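Local coordinates for putative lipoprotein YcdA (Bacillus subtilis subsp. subtilis str. 168, PDB 4R4G) that is of unknown function but is probably a palmitoylated lipoprotein of the cell membrane, joining an Ig-like domain to a second, alpha-beta domain, at residues A15-K20 / V125-D130; V22-P27 / V102-Q107; V45-T50 / L55-M60; S151-V156 / K168-N173; S249-D254 / F283-P288. One frame throughout, in Å; residues are numbered along the deposited sequence. Where two conformers were deposited one is given.

Interaction 1: A15-K20 / V125-D130; sequences AQVKIK and VTFKID
Ile19 and Phe127 overlap side by side, running opposite ways, and the terminal methyl of one lies over the ring of the other. Ile19 CD1 sits 3.4 Å from Phe127 CG and 3.8 Å from the ring centroid, 26° off the ring normal: a CH-pi contact over the face, displaced toward the rim where the ring joins CB. The isoleucine chain is stretched out past CG1 (chi2 -179°), which carries CD1 far enough across to meet the ring. Val17 attends to the far end of the same phenyl group. Its CG1 packs 3.7 Å from Phe127 CE1, while its carbonyl O lies at the ring edge, near the plane, 3.3 Å from Phe127 CZ. The other branch of Val17 turns to a different partner, with CG2 3.7 Å from Val125 CG2. Beta-branched Val17 thus serves two neighbours with its two methyls, Ile19 supplies reach, and a phenyl ring is long enough to span both. The strand segments run nearly in the same direction, 16° apart, with their axes 8.8 Å from each other. That spacing fits side-chain packing between two sheets of the Ig-like sandwich: strand 16-25 belongs to the sheet with strands 9-11 and 39-48, whereas strand 125-130 is an edge strand of the facing sheet, next to strand 107-112, whose Tyr112 also touches Val17.

Interaction 2: V22-P27 / V102-Q107; sequences VSYTLP and VDKGKQ
Tyr24, near the end of strand 16-25, reaches the loop that carries the chain from strand 93-102 in one sheet of the Ig-like sandwich to strand 107-112 in the other. At the tip of the phenol, OH accepts a hydrogen bond from Gly105 N, 2.8 Å long with an N-H...O angle of 149°. The donor stands oblique to the ring. Beside it Lys104 crosses the tyrosine at about a right angle and lays its aliphatic stem over one face, CG 4.2 Å from the ring centroid and 17° off the normal, a CH-pi contact. With CG anti to the backbone N (chi1 -175°) and the chain extended beyond it, the lysine touches the ring by its root while its ammonium end leads away. Val102 CG2 completes the set at the ring edge, near its plane, 4.3 Å from Tyr24 CE1. Glycine fits position 105 because its phi is positive, 70°. Ile136 and Ala140 of helix 134-141 also touch Tyr24, so the loop, the strand and that helix meet on one residue. A phenol suits this buried place because its hydroxyl can work both ways: it receives the Gly105 N-H and is hydrogen-bonded to the carbonyl O of Gly131, where it must act as donor, so the polar end is satisfied while the apolar ring fills the interior.

Interaction 3: V45-T50 / L55-M60; sequences VAVKNT and LNVDSM
Val47 and Val57 meet tip to tip in the well-packed half of this contact. Their methyls pair crosswise: Val47 CG2 lies 4.0 Å from Val57 CG1, and Val47 CG1 the same 4.0 Å from Val57 CG2. Short, beta-branched valines fit strands that face each other at this spacing, and Tyr112 of strand 107-112 packs against both. One step toward the turn, Asn49 crosses Leu55, its ND2 3.5 Å from Leu55 CB. The chi1 of -179° swings the amide away from its own N and in toward the next segment. ND2 is also 3.5 Å from Leu55 N, but both are donors and do not bond; the amide hydrogens are taken instead by the carbonyl oxygens of Ile88 and Asp53. An asparagine is apt here, since a buried amide can bond two backbone carbonyls beside the turn. On the looser side, Asn56 alternates with Leu55 and Val57 and is exposed, and Thr50, also exposed, points away. Past the strand end, Asp58 OD1 accepts from the N of Met60, an exposed selenomethionine, in an Asx turn that leads into a 3-10 segment. Strand 39-48 pairs with strands 16-25 and 93-102, whereas strand 55-57 pairs with strand 86-88. Two successive strands joined by a short turn, facing through side chains yet lying in different sheets, form a beta-arch, which here carries the chain from one sheet to another in the Ig-like domain.

Interaction 4: S151-V156 / K168-N173; sequences SAYVDV and KITGAN
A chi1 of -94° swings the Tyr153 ring out from its helix, roughly across the axis, toward Thr170, and a chi1 of 65° at Thr170 sends CG2 out to meet it while OG1 sits between the backbone N and the carbonyl carbon. The contact is helix-to-helix packing in the C-terminal domain, whose family belongs to the NTF2 clan: helix 145-157 lies against the last turn of helix 165-170. Thr170 CG2 approaches the ring obliquely, 3.4 Å from Tyr153 CE2. Phe166, one turn earlier, stacks edge-to-face with the same tyrosine. Nearby, Ala152 CB and Ile169 CG2 come within 4.4 Å, a looser apolar touch for which a small alanine is well suited. Threonine serves two ends at once. Its methyl packs, while OG1 is hydrogen-bonded to the carbonyl O of Phe166 and accepts from Ala172 N (3.3 Å, 149°), making an ST turn where the helix stops. Gly171 adopts a positive phi, which glycine tolerates easily. Asn173 then N-caps helix 174-192, its OD1 bonded to Glu176 N. Beyond the ring, the Tyr153 hydroxyl makes a weak hydrogen bond with Leu309 N, and its O comes to rest 3.8 Å from Ala172 CB.

Interaction 5: S249-D254 / F283-P288; sequences SDRIED and FKKLGP
Van der Waals packing between the segments is made by Arg251 with Leu286 and Lys285. Arg251 and Leu286 lie alongside each other, pointing contrary ways; Leu286 CD2 makes the carbon-carbon touch, 3.9 Å from Arg251 CD, and also lies 3.5 Å from Arg251 NH1. Lys285 crosses the arginine at a slant and offers its stem, with CB 3.8 Å and CD 4.0 Å from Arg251 NH2. Both carbon groups meet the guanidinium obliquely. The arginine runs straight through chi2 (177°) and then bends at chi3 (108°), which sets its flat end beside these two side chains. A long side chain suits the gap: the nearest CA atoms, of Arg251 and Phe283, are 9.0 Å apart.

In the fold, this joins helix 248-260 of the C-terminal alpha-beta domain to the loop that leads from helix 268-283 into strand 293-301. The loop starts with a type I beta turn from Phe283 to Leu286, closed by Leu286 N to Phe283 O at 3.0 Å. From this turn Lys285 points toward the helix, and the end of Leu286 bends in beside it; Leu286 also packs on Val243 of strand 233-244.

Charge and polar bonds are met by residues outside the two segments. Arg251 NH1 is hydrogen-bonded to Ser247 OG. Arg251 and Lys285 share Glu282, Lys285 NZ through a salt bridge and Arg251 NE through a weak, long ion pair, and the carboxylate probably balances both charges, whose nitrogens Arg251 NH2 and Lys285 NZ stand 5.4 Å apart.

Interactions 1, 2 and 3 lie in the N-terminal Ig-like domain, interactions 4 and 5 in the C-terminal domain. Strand 16-25 serves both interaction 1 and interaction 2, whose centres are about 16 Å apart and which touch through Asp130 and Gln107. Its sheet neighbour, strand 39-48, carries interaction 3, its centre about 12 Å from that of interaction 1. Along the chain, interaction 1 spans the widest loop, enclosing interaction 2, which encloses interaction 3; interactions 4 and 5 follow in series. Centres of interactions 4 and 5 are about 30 Å apart, those of 3 and 5 about 67 Å, on opposite sides of the chain's centre. The molecule is elongated, and these contacts fall into two groups, one in each domain.

Interaction 1: A15-K20 / V125-D130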
# COMPACT_ATOMS: atom_id res chain seq x y z
N ALA A 15 41.35 0.24 0.89
CA ALA A 15 40.03 0.40 1.52
C ALA A 15 39.45 -0.92 2.02
O ALA A 15 39.82 -1.98 1.52
CB ALA A 15 39.05 1.05 0.54
N GLN A 16 38.55 -0.85 3.02
CA GLN A 16 37.86 -2.01 3.58
C GLN A 16 36.36 -1.78 3.49
O GLN A 16 35.85 -0.78 4.00
CB GLN A 16 38.29 -2.32 5.03
CG GLN A 16 37.60 -3.58 5.60
CD GLN A 16 37.59 -3.68 7.10
OE1 GLN A 16 38.18 -4.60 7.69
NE2 GLN A 16 36.89 -2.76 7.76
N VAL A 17 35.64 -2.70 2.83
CA VAL A 17 34.20 -2.57 2.66
C VAL A 17 33.49 -3.66 3.45
O VAL A 17 33.87 -4.82 3.38
CB VAL A 17 33.80 -2.57 1.17
CG1 VAL A 17 32.31 -2.29 0.98
CG2 VAL A 17 34.62 -1.56 0.38
N LYS A 18 32.47 -3.25 4.20
CA LYS A 18 31.64 -4.14 4.99
C LYS A 18 30.21 -3.94 4.58
O LYS A 18 29.76 -2.80 4.52
CB LYS A 18 31.80 -3.86 6.51
CG LYS A 18 33.25 -3.63 6.99
CD LYS A 18 33.36 -3.57 8.51
CE LYS A 18 33.88 -2.24 9.01
NZ LYS A 18 34.81 -2.40 10.15
N ILE A 19 29.50 -5.03 4.29
CA ILE A 19 28.09 -4.95 3.96
C ILE A 19 27.31 -5.18 5.25
O ILE A 19 27.23 -6.32 5.73
CB ILE A 19 27.69 -5.93 2.84
CG1 ILE A 19 28.50 -5.66 1.58
CG2 ILE A 19 26.19 -5.84 2.60
CD1 ILE A 19 28.18 -6.52 0.49
N LYS A 20 26.76 -4.11 5.82
CA LYS A 20 26.05 -4.15 7.09
C LYS A 20 24.64 -4.73 6.96
O LYS A 20 24.23 -5.45 7.86
CB LYS A 20 26.04 -2.76 7.75
CG LYS A 20 27.44 -2.23 8.05
CD LYS A 20 27.48 -1.31 9.27
CE LYS A 20 28.88 -1.20 9.85
NZ LYS A 20 28.99 -0.19 10.93
N VAL A 125 37.01 -4.50 -4.70
CA VAL A 125 36.45 -5.64 -3.94
C VAL A 125 35.07 -5.94 -4.50
O VAL A 125 34.34 -5.02 -4.89
CB VAL A 125 36.42 -5.57 -2.39
CG1 VAL A 125 37.80 -5.75 -1.78
CG2 VAL A 125 35.73 -4.30 -1.88
N THR A 126 34.74 -7.22 -4.54
CA THR A 126 33.51 -7.73 -5.10
C THR A 126 32.80 -8.66 -4.08
O THR A 126 33.43 -9.52 -3.50
CB THR A 126 33.81 -8.39 -6.47
OG1 THR A 126 32.62 -8.97 -6.98
CG2 THR A 126 34.88 -9.48 -6.41
N PHE A 127 31.48 -8.49 -3.90
CA PHE A 127 30.68 -9.34 -3.00
C PHE A 127 29.54 -10.01 -3.75
O PHE A 127 28.91 -9.40 -4.60
CB PHE A 127 30.06 -8.53 -1.84
CG PHE A 127 31.02 -7.69 -1.03
CD1 PHE A 127 31.37 -6.41 -1.45
CD2 PHE A 127 31.51 -8.15 0.18
CE1 PHE A 127 32.24 -5.62 -0.69
CE2 PHE A 127 32.39 -7.36 0.94
CZ PHE A 127 32.75 -6.11 0.50
N LYS A 128 29.23 -11.26 -3.38
CA LYS A 128 28.08 -11.96 -3.93
C LYS A 128 26.96 -11.84 -2.92
O LYS A 128 27.19 -11.91 -1.71
CB LYS A 128 28.41 -13.42 -4.25
CG LYS A 128 29.48 -13.56 -5.32
CD LYS A 128 29.71 -14.98 -5.70
CE LYS A 128 30.78 -15.13 -6.76
NZ LYS A 128 31.11 -16.58 -6.95
N ILE A 129 25.74 -11.55 -3.43
CA ILE A 129 24.52 -11.42 -2.65
C ILE A 129 23.50 -12.44 -3.18
O ILE A 129 23.16 -12.38 -4.37
CB ILE A 129 23.99 -9.97 -2.72
CG1 ILE A 129 24.95 -8.99 -2.03
CG2 ILE A 129 22.57 -9.87 -2.18
CD1 ILE A 129 24.73 -7.50 -2.34
N ASP A 130 23.06 -13.39 -2.33
CA ASP A 130 22.03 -14.35 -2.74
C ASP A 130 20.66 -13.74 -2.49
O ASP A 130 20.27 -13.57 -1.34
CB ASP A 130 22.18 -15.70 -2.03
CG ASP A 130 21.12 -16.73 -2.41
OD1 ASP A 130 20.32 -16.46 -3.34
OD2 ASP A 130 21.09 -17.81 -1.78

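Interaction 2: V22-P27 / V102-Q107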
# COMPACT_ATOMS: atom_id res chain seq x y z
N VAL A 22 21.19 -5.98 3.84
CA VAL A 22 20.66 -6.19 2.48
C VAL A 22 19.16 -6.46 2.56
O VAL A 22 18.74 -7.46 3.15
CB VAL A 22 21.39 -7.30 1.66
CG1 VAL A 22 20.72 -7.52 0.31
CG2 VAL A 22 22.87 -6.98 1.45
N SER A 23 18.36 -5.60 1.94
CA SER A 23 16.92 -5.77 1.94
C SER A 23 16.30 -5.32 0.64
O SER A 23 16.91 -4.55 -0.10
CB SER A 23 16.30 -5.00 3.10
OG SER A 23 16.50 -3.61 2.96
N TYR A 24 15.09 -5.81 0.37
CA TYR A 24 14.28 -5.40 -0.77
C TYR A 24 13.40 -4.25 -0.33
O TYR A 24 12.89 -4.23 0.81
CB TYR A 24 13.40 -6.56 -1.28
CG TYR A 24 14.15 -7.70 -1.92
CD1 TYR A 24 14.78 -7.54 -3.16
CD2 TYR A 24 14.16 -8.97 -1.34
CE1 TYR A 24 15.43 -8.61 -3.78
CE2 TYR A 24 14.81 -10.04 -1.96
CZ TYR A 24 15.45 -9.85 -3.17
OH TYR A 24 16.09 -10.90 -3.79
N THR A 25 13.27 -3.26 -1.21
CA THR A 25 12.43 -2.10 -0.94
C THR A 25 11.58 -1.82 -2.18
O THR A 25 11.84 -2.34 -3.28
CB THR A 25 13.25 -0.86 -0.51
OG1 THR A 25 14.15 -0.45 -1.56
CG2 THR A 25 14.00 -1.04 0.81
N LEU A 26 10.53 -1.04 -1.98
CA LEU A 26 9.70 -0.62 -3.08
C LEU A 26 10.34 0.62 -3.62
O LEU A 26 10.85 1.40 -2.80
CB LEU A 26 8.25 -0.32 -2.63
CG LEU A 26 7.32 -1.49 -2.36
CD1 LEU A 26 6.06 -0.96 -1.76
CD2 LEU A 26 6.97 -2.25 -3.63
N PRO A 27 10.28 0.88 -4.94
CA PRO A 27 10.87 2.12 -5.45
C PRO A 27 10.24 3.41 -4.90
O PRO A 27 9.19 3.39 -4.23
CB PRO A 27 10.65 2.00 -6.97
CG PRO A 27 9.61 0.97 -7.15
CD PRO A 27 9.72 0.04 -6.02
N VAL A 102 16.43 -4.08 -9.28
CA VAL A 102 16.59 -5.54 -9.38
C VAL A 102 15.25 -6.28 -9.53
O VAL A 102 14.20 -5.83 -9.07
CB VAL A 102 17.33 -6.12 -8.12
CG1 VAL A 102 18.78 -5.66 -8.06
CG2 VAL A 102 16.60 -5.82 -6.81
N ASP A 103 15.34 -7.47 -10.12
CA ASP A 103 14.29 -8.47 -10.24
C ASP A 103 14.49 -9.38 -9.00
O ASP A 103 15.59 -9.89 -8.80
CB ASP A 103 14.41 -9.22 -11.58
CG ASP A 103 14.22 -8.33 -12.80
OD1 ASP A 103 13.08 -7.90 -13.05
OD2 ASP A 103 15.21 -8.11 -13.54
N LYS A 104 13.49 -9.44 -8.11
CA LYS A 104 13.51 -10.18 -6.82
C LYS A 104 14.05 -11.60 -6.97
O LYS A 104 13.70 -12.30 -7.93
CB LYS A 104 12.07 -10.22 -6.23
CG LYS A 104 11.88 -10.84 -4.83
CD LYS A 104 10.38 -11.16 -4.58
CE LYS A 104 10.09 -11.92 -3.30
NZ LYS A 104 8.63 -12.21 -3.13
N GLY A 105 14.86 -12.00 -5.99
CA GLY A 105 15.40 -13.34 -5.84
C GLY A 105 16.45 -13.77 -6.84
O GLY A 105 16.51 -14.96 -7.17
N LYS A 106 17.31 -12.85 -7.30
CA LYS A 106 18.34 -13.25 -8.24
C LYS A 106 19.72 -13.30 -7.55
O LYS A 106 19.81 -13.15 -6.32
CB LYS A 106 18.35 -12.35 -9.49
CG LYS A 106 17.05 -12.37 -10.31
CD LYS A 106 16.60 -13.74 -10.87
CE LYS A 106 15.34 -13.66 -11.72
NZ LYS A 106 14.82 -15.01 -12.10
N GLN A 107 20.78 -13.57 -8.33
CA GLN A 107 22.14 -13.63 -7.81
C GLN A 107 22.84 -12.33 -8.12
O GLN A 107 23.09 -12.02 -9.29
CB GLN A 107 22.90 -14.85 -8.34
CG GLN A 107 22.29 -16.19 -7.89
CD GLN A 107 22.01 -16.25 -6.40
OE1 GLN A 107 22.90 -16.05 -5.57
NE2 GLN A 107 20.74 -16.49 -6.04

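Interaction 3: V45-T50 / L55-M60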
# COMPACT_ATOMS: atom_id res chain seq x y z
N VAL A 45 26.25 -0.19 3.46
CA VAL A 45 27.68 -0.48 3.45
C VAL A 45 28.40 0.47 4.38
O VAL A 45 27.86 1.51 4.76
CB VAL A 45 28.30 -0.43 2.01
CG1 VAL A 45 27.68 -1.48 1.08
CG2 VAL A 45 28.22 0.97 1.40
N ALA A 46 29.65 0.11 4.70
CA ALA A 46 30.61 0.87 5.49
C ALA A 46 31.93 0.77 4.81
O ALA A 46 32.34 -0.34 4.45
CB ALA A 46 30.68 0.33 6.90
N VAL A 47 32.58 1.91 4.56
CA VAL A 47 33.88 1.92 3.88
C VAL A 47 34.93 2.54 4.81
O VAL A 47 34.85 3.72 5.12
CB VAL A 47 33.85 2.62 2.48
CG1 VAL A 47 35.17 2.43 1.73
CG2 VAL A 47 32.69 2.10 1.63
N LYS A 48 35.88 1.71 5.27
CA LYS A 48 37.01 2.11 6.13
C LYS A 48 38.24 2.39 5.27
O LYS A 48 38.57 1.56 4.41
CB LYS A 48 37.31 1.01 7.18
CG LYS A 48 38.33 1.40 8.25
CD LYS A 48 38.00 0.83 9.64
CE LYS A 48 39.04 1.25 10.67
NZ LYS A 48 38.61 0.97 12.06
N ASN A 49 38.91 3.54 5.46
CA ASN A 49 40.12 3.86 4.70
C ASN A 49 41.29 3.14 5.38
O ASN A 49 41.73 3.57 6.44
CB ASN A 49 40.35 5.39 4.62
CG ASN A 49 41.58 5.85 3.84
OD1 ASN A 49 42.42 5.07 3.36
ND2 ASN A 49 41.73 7.16 3.70
N THR A 50 41.75 2.01 4.78
CA THR A 50 42.86 1.23 5.36
C THR A 50 44.23 1.78 4.91
O THR A 50 45.26 1.33 5.42
CB THR A 50 42.74 -0.28 5.05
OG1 THR A 50 42.58 -0.50 3.65
CG2 THR A 50 41.63 -0.95 5.84
N LEU A 55 40.76 9.44 1.25
CA LEU A 55 40.00 8.72 0.23
C LEU A 55 38.59 9.27 0.03
O LEU A 55 37.80 9.27 0.98
CB LEU A 55 39.90 7.24 0.68
CG LEU A 55 39.15 6.24 -0.20
CD1 LEU A 55 39.86 6.01 -1.53
CD2 LEU A 55 38.93 4.94 0.54
N ASN A 56 38.26 9.68 -1.20
CA ASN A 56 36.89 10.13 -1.51
C ASN A 56 36.01 8.91 -1.72
O ASN A 56 36.42 8.00 -2.43
CB ASN A 56 36.84 11.02 -2.75
CG ASN A 56 37.71 12.25 -2.73
OD1 ASN A 56 37.47 13.20 -1.98
ND2 ASN A 56 38.66 12.30 -3.66
N VAL A 57 34.82 8.87 -1.08
CA VAL A 57 33.90 7.74 -1.22
C VAL A 57 32.54 8.27 -1.68
O VAL A 57 31.98 9.16 -1.05
CB VAL A 57 33.81 6.84 0.04
CG1 VAL A 57 32.78 5.72 -0.14
CG2 VAL A 57 35.17 6.24 0.40
N ASP A 58 32.04 7.72 -2.82
CA ASP A 58 30.77 8.10 -3.44
C ASP A 58 29.96 6.86 -3.79
O ASP A 58 30.51 5.76 -3.91
CB ASP A 58 31.04 8.94 -4.72
CG ASP A 58 29.84 9.68 -5.28
OD1 ASP A 58 29.00 9.05 -5.94
OD2 ASP A 58 29.75 10.91 -5.06
N SER A 59 28.63 7.05 -3.96
CA SER A 59 27.68 6.03 -4.37
C SER A 59 28.12 5.43 -5.72
O SER A 59 28.04 4.21 -5.91
CB SER A 59 26.28 6.63 -4.48
OG SER A 59 26.18 7.84 -3.75
N MSE A 60 28.61 6.31 -6.65
CA MSE A 60 29.11 6.01 -8.00
C MSE A 60 30.26 5.00 -8.02
O MSE A 60 30.63 4.51 -9.08
CB MSE A 60 29.58 7.29 -8.69
CG MSE A 60 28.49 8.02 -9.46
SE MSE A 60 29.18 9.66 -10.28
CE MSE A 60 27.60 10.09 -11.37

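Interaction 4: S151-V156 / K168-N173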
# COMPACT_ATOMS: atom_id res chain seq x y z
N SER A 151 -6.95 -3.69 3.05
CA SER A 151 -7.94 -4.72 2.71
C SER A 151 -8.76 -5.11 3.95
O SER A 151 -9.97 -5.33 3.81
CB SER A 151 -7.24 -5.94 2.10
OG SER A 151 -8.16 -6.83 1.48
N ALA A 152 -8.13 -5.17 5.16
CA ALA A 152 -8.80 -5.48 6.44
C ALA A 152 -9.83 -4.40 6.79
O ALA A 152 -10.92 -4.73 7.26
CB ALA A 152 -7.78 -5.60 7.57
N TYR A 153 -9.49 -3.12 6.53
CA TYR A 153 -10.37 -1.97 6.72
C TYR A 153 -11.58 -2.12 5.83
O TYR A 153 -12.69 -1.94 6.31
CB TYR A 153 -9.63 -0.66 6.40
CG TYR A 153 -9.00 0.02 7.59
CD1 TYR A 153 -9.72 0.91 8.38
CD2 TYR A 153 -7.66 -0.19 7.91
CE1 TYR A 153 -9.13 1.56 9.46
CE2 TYR A 153 -7.05 0.45 8.99
CZ TYR A 153 -7.80 1.32 9.77
OH TYR A 153 -7.21 1.95 10.84
N VAL A 154 -11.38 -2.49 4.56
CA VAL A 154 -12.45 -2.70 3.57
C VAL A 154 -13.36 -3.86 4.04
O VAL A 154 -14.58 -3.72 4.05
CB VAL A 154 -11.88 -2.91 2.14
CG1 VAL A 154 -12.95 -3.39 1.16
CG2 VAL A 154 -11.25 -1.63 1.62
N ASP A 155 -12.75 -4.95 4.51
CA ASP A 155 -13.47 -6.11 5.01
C ASP A 155 -14.46 -5.75 6.13
O ASP A 155 -15.67 -6.02 6.00
CB ASP A 155 -12.48 -7.17 5.51
CG ASP A 155 -11.97 -8.16 4.48
OD1 ASP A 155 -12.16 -7.91 3.27
OD2 ASP A 155 -11.41 -9.19 4.88
N VAL A 156 -13.97 -5.10 7.20
CA VAL A 156 -14.79 -4.75 8.36
C VAL A 156 -15.76 -3.60 8.07
O VAL A 156 -16.91 -3.69 8.51
CB VAL A 156 -13.96 -4.47 9.65
CG1 VAL A 156 -13.08 -5.66 9.99
CG2 VAL A 156 -13.14 -3.19 9.54
N LYS A 168 -4.99 -6.74 15.35
CA LYS A 168 -3.56 -7.09 15.30
C LYS A 168 -2.81 -6.31 14.22
O LYS A 168 -1.74 -5.76 14.47
CB LYS A 168 -3.34 -8.61 15.05
CG LYS A 168 -4.05 -9.56 16.03
CD LYS A 168 -4.28 -10.96 15.42
CE LYS A 168 -5.20 -11.83 16.26
NZ LYS A 168 -5.66 -13.03 15.51
N ILE A 169 -3.39 -6.27 13.02
CA ILE A 169 -2.82 -5.67 11.82
C ILE A 169 -2.88 -4.12 11.84
O ILE A 169 -1.91 -3.50 11.45
CB ILE A 169 -3.58 -6.29 10.60
CG1 ILE A 169 -2.93 -7.63 10.18
CG2 ILE A 169 -3.76 -5.36 9.40
CD1 ILE A 169 -3.69 -8.40 9.01
N THR A 170 -4.00 -3.52 12.28
CA THR A 170 -4.20 -2.06 12.22
C THR A 170 -3.94 -1.27 13.51
O THR A 170 -3.56 -0.11 13.43
CB THR A 170 -5.64 -1.76 11.80
OG1 THR A 170 -6.49 -2.23 12.83
CG2 THR A 170 -6.04 -2.42 10.49
N GLY A 171 -4.25 -1.85 14.66
CA GLY A 171 -4.13 -1.16 15.94
C GLY A 171 -5.40 -0.45 16.38
O GLY A 171 -5.52 -0.07 17.54
N ALA A 172 -6.38 -0.28 15.45
CA ALA A 172 -7.69 0.35 15.69
C ALA A 172 -8.65 -0.69 16.25
O ALA A 172 -8.37 -1.87 16.10
CB ALA A 172 -8.24 0.92 14.39
N ASN A 173 -9.76 -0.28 16.89
CA ASN A 173 -10.71 -1.29 17.36
C ASN A 173 -11.90 -1.27 16.42
O ASN A 173 -12.46 -0.20 16.15
CB ASN A 173 -11.07 -1.14 18.83
CG ASN A 173 -12.23 -0.26 19.17
OD1 ASN A 173 -13.38 -0.72 19.24
ND2 ASN A 173 -11.93 0.99 19.47

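Interaction 5: S249-D254 / F283-P288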
# COMPACT_ATOMS: atom_id res chain seq x y z
N SER A 249 -32.33 2.94 -9.07
CA SER A 249 -33.37 3.97 -9.17
C SER A 249 -34.66 3.36 -9.68
O SER A 249 -35.65 3.32 -8.95
CB SER A 249 -32.92 5.09 -10.11
OG SER A 249 -32.60 4.62 -11.42
N ASP A 250 -34.60 2.79 -10.91
CA ASP A 250 -35.71 2.15 -11.61
C ASP A 250 -36.26 0.95 -10.84
O ASP A 250 -37.47 0.84 -10.71
CB ASP A 250 -35.30 1.73 -13.04
CG ASP A 250 -34.85 2.88 -13.93
OD1 ASP A 250 -35.55 3.92 -13.97
OD2 ASP A 250 -33.81 2.73 -14.62
N ARG A 251 -35.39 0.10 -10.28
CA ARG A 251 -35.80 -1.07 -9.51
C ARG A 251 -36.68 -0.69 -8.34
O ARG A 251 -37.68 -1.37 -8.10
CB ARG A 251 -34.59 -1.83 -8.99
CG ARG A 251 -33.72 -2.37 -10.09
CD ARG A 251 -32.52 -3.02 -9.47
NE ARG A 251 -32.61 -4.46 -9.60
CZ ARG A 251 -31.85 -5.17 -10.41
NH1 ARG A 251 -30.92 -4.57 -11.14
NH2 ARG A 251 -32.01 -6.48 -10.51
N ILE A 252 -36.32 0.39 -7.62
CA ILE A 252 -37.12 0.83 -6.49
C ILE A 252 -38.38 1.48 -7.05
O ILE A 252 -39.48 1.10 -6.64
CB ILE A 252 -36.34 1.72 -5.49
CG1 ILE A 252 -35.26 0.87 -4.78
CG2 ILE A 252 -37.28 2.33 -4.45
CD1 ILE A 252 -34.04 1.61 -4.48
N GLU A 253 -38.23 2.37 -8.06
CA GLU A 253 -39.35 3.01 -8.77
C GLU A 253 -40.38 1.95 -9.19
O GLU A 253 -41.57 2.13 -8.93
CB GLU A 253 -38.82 3.82 -9.99
CG GLU A 253 -39.86 4.62 -10.79
CD GLU A 253 -39.42 5.03 -12.19
OE1 GLU A 253 -38.37 5.70 -12.33
OE2 GLU A 253 -40.13 4.66 -13.16
N ASP A 254 -39.92 0.81 -9.77
CA ASP A 254 -40.77 -0.29 -10.23
C ASP A 254 -41.37 -1.08 -9.06
O ASP A 254 -42.51 -1.51 -9.15
CB ASP A 254 -40.04 -1.24 -11.21
CG ASP A 254 -39.51 -0.61 -12.51
OD1 ASP A 254 -40.21 0.26 -13.09
OD2 ASP A 254 -38.43 -1.02 -12.97
N PHE A 283 -30.63 -3.89 -3.90
CA PHE A 283 -29.19 -3.64 -3.98
C PHE A 283 -28.42 -4.97 -4.06
O PHE A 283 -27.53 -5.11 -4.88
CB PHE A 283 -28.69 -2.82 -2.77
CG PHE A 283 -27.25 -2.39 -2.89
CD1 PHE A 283 -26.21 -3.24 -2.54
CD2 PHE A 283 -26.93 -1.14 -3.41
CE1 PHE A 283 -24.88 -2.86 -2.69
CE2 PHE A 283 -25.59 -0.75 -3.55
CZ PHE A 283 -24.58 -1.61 -3.18
N LYS A 284 -28.78 -5.93 -3.20
CA LYS A 284 -28.22 -7.28 -3.15
C LYS A 284 -28.37 -8.03 -4.49
O LYS A 284 -27.68 -9.02 -4.71
CB LYS A 284 -28.91 -8.10 -2.04
CG LYS A 284 -28.40 -7.89 -0.60
CD LYS A 284 -29.37 -8.63 0.37
CE LYS A 284 -29.20 -8.28 1.83
NZ LYS A 284 -30.27 -8.91 2.65
N LYS A 285 -29.28 -7.57 -5.38
CA LYS A 285 -29.54 -8.15 -6.71
C LYS A 285 -28.59 -7.62 -7.80
O LYS A 285 -28.57 -8.18 -8.89
CB LYS A 285 -30.95 -7.84 -7.15
CG LYS A 285 -32.05 -8.58 -6.43
CD LYS A 285 -33.33 -8.38 -7.21
CE LYS A 285 -34.52 -8.66 -6.38
NZ LYS A 285 -35.76 -8.32 -7.11
N LEU A 286 -27.86 -6.51 -7.53
CA LEU A 286 -27.02 -5.87 -8.52
C LEU A 286 -25.68 -6.56 -8.68
O LEU A 286 -25.11 -7.05 -7.71
CB LEU A 286 -26.75 -4.40 -8.18
CG LEU A 286 -27.86 -3.49 -7.74
CD1 LEU A 286 -27.27 -2.30 -6.99
CD2 LEU A 286 -28.69 -3.01 -8.90
N GLY A 287 -25.13 -6.51 -9.89
CA GLY A 287 -23.82 -7.09 -10.18
C GLY A 287 -22.71 -6.08 -10.33
O GLY A 287 -22.96 -4.87 -10.33
N PRO A 288 -21.45 -6.53 -10.47
CA PRO A 288 -20.36 -5.57 -10.66
C PRO A 288 -20.44 -4.83 -11.99
O PRO A 288 -21.05 -5.31 -12.96
CB PRO A 288 -19.10 -6.43 -10.61
CG PRO A 288 -19.52 -7.77 -10.18
CD PRO A 288 -20.95 -7.91 -10.53